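Local coordinates for uncharacterized protein (Sphaerobacter thermophilus, PDB 5TGN) that is of unknown function but carries a SnoaL-like domain of the NTF2 clan, and assembles from four copies of the chain, at residues D47-A50 with A51-A55. Numbering follows the deposited sequence.
Sequences DAIA and AFIEA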
# COMPACT_ATOMS: atom_id res chain seq x y z
N ASP A 47 -10.07 15.14 -8.77
CA ASP A 47 -8.96 15.73 -8.01
C ASP A 47 -8.24 14.68 -7.19
O ASP A 47 -7.00 14.68 -7.13
CB ASP A 47 -9.45 16.86 -7.10
CG ASP A 47 -9.86 18.11 -7.87
OD1 ASP A 47 -9.19 18.51 -8.84
OD2 ASP A 47 -10.86 18.72 -7.47
N ALA A 48 -8.99 13.79 -6.54
CA ALA A 48 -8.37 12.74 -5.74
C ALA A 48 -7.55 11.80 -6.60
O ALA A 48 -6.45 11.38 -6.21
CB ALA A 48 -9.43 11.95 -4.98
N ILE A 49 -8.10 11.40 -7.75
CA ILE A 49 -7.35 10.56 -8.67
C ILE A 49 -6.07 11.26 -9.11
O ILE A 49 -4.99 10.66 -9.10
CB ILE A 49 -8.25 10.18 -9.87
CG1 ILE A 49 -9.32 9.15 -9.44
CG2 ILE A 49 -7.42 9.66 -11.05
CD1 ILE A 49 -10.47 8.99 -10.46
N ALA A 50 -6.16 12.54 -9.46
CA ALA A 50 -4.97 13.28 -9.86
C ALA A 50 -3.92 13.27 -8.76
O ALA A 50 -2.74 13.10 -9.04
CB ALA A 50 -5.33 14.72 -10.25
N ALA A 51 -4.35 13.43 -7.51
CA ALA A 51 -3.41 13.45 -6.39
C ALA A 51 -2.73 12.11 -6.23
O ALA A 51 -1.51 12.04 -6.00
CB ALA A 51 -4.16 13.82 -5.09
N PHE A 52 -3.50 11.01 -6.32
CA PHE A 52 -2.90 9.69 -6.24
C PHE A 52 -1.82 9.51 -7.29
O PHE A 52 -0.71 9.05 -6.99
CB PHE A 52 -3.99 8.62 -6.39
CG PHE A 52 -3.44 7.23 -6.58
CD1 PHE A 52 -2.94 6.51 -5.49
CD2 PHE A 52 -3.44 6.64 -7.84
CE1 PHE A 52 -2.41 5.19 -5.67
CE2 PHE A 52 -2.94 5.33 -8.03
CZ PHE A 52 -2.45 4.62 -6.93
N ILE A 53 -2.13 9.87 -8.54
CA ILE A 53 -1.19 9.66 -9.63
C ILE A 53 0.05 10.52 -9.46
O ILE A 53 1.17 10.05 -9.68
CB ILE A 53 -1.90 9.95 -10.97
CG1 ILE A 53 -2.87 8.79 -11.25
CG2 ILE A 53 -0.88 10.15 -12.11
CD1 ILE A 53 -3.70 9.04 -12.39
N GLU A 54 -0.12 11.78 -9.03
CA GLU A 54 1.01 12.66 -8.81
C GLU A 54 1.90 12.19 -7.65
O GLU A 54 3.08 12.54 -7.60
CB GLU A 54 0.51 14.10 -8.56
CG GLU A 54 0.25 14.84 -9.89
CD GLU A 54 -0.80 15.96 -9.80
OE1 GLU A 54 -1.06 16.59 -10.86
OE2 GLU A 54 -1.38 16.21 -8.71
N ALA A 55 1.36 11.40 -6.72
CA ALA A 55 2.15 10.91 -5.59
C ALA A 55 3.09 9.75 -5.94
O ALA A 55 3.94 9.39 -5.11
CB ALA A 55 1.20 10.50 -4.46
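Ile49 and Ile53, one helical turn apart, run alongside each other on one face of the helix, CG2 of Ile49 4.0 Å from CD1 of Ile53. Each branch is directed at the other residue: CG2 of Ile49 lies beside its own carbonyl carbon, toward the next turn, whereas CG1 of Ile53 lies beside its backbone N (chi1 -73°), toward the preceding turn, and carries CD1 outward, anti to CA. CG1 of Ile53 also lies 3.6 Å from Ile49 O. That oxygen accepts Ile53 N at 3.0 Å, with a C=O...N angle of 163°, and it lies near the plane of the Phe52 ring, at its edge.

Three more i to i+4 bonds complete the ladder of a regular alpha-helix. Asp47 O receives Ala51 N, Ala48 O receives Phe52 N, and Ala50 O receives Glu54 N at 2.9 Å. On the exposed side, a chi1 of -84° sets CG of Glu54 beside the backbone N, and the nearly straight chain runs alongside the Ala50 carbonyl, OE2 3.4 Å from Ala50 O; as two acceptors they form no hydrogen bond.

Across the subunit boundary, Arg41 of a second subunit hydrogen-bonds Phe52 O and makes a cation-pi contact with the Phe52 ring, while Ala51 packs on its counterpart there. Within the chain, helix 46-54 directly follows strand 41-44, whose Tyr43 ring meets Phe52. Ile49 and Phe52 rest on Ile35 of strand 33-37, and Ile49 and Ile53 reach Ala26 and Ala25 of helix 22-26, packing this short helix against the mixed sheet and that helix, consistent with the helix-and-sheet architecture of the SnoaL-like, NTF2-clan fold.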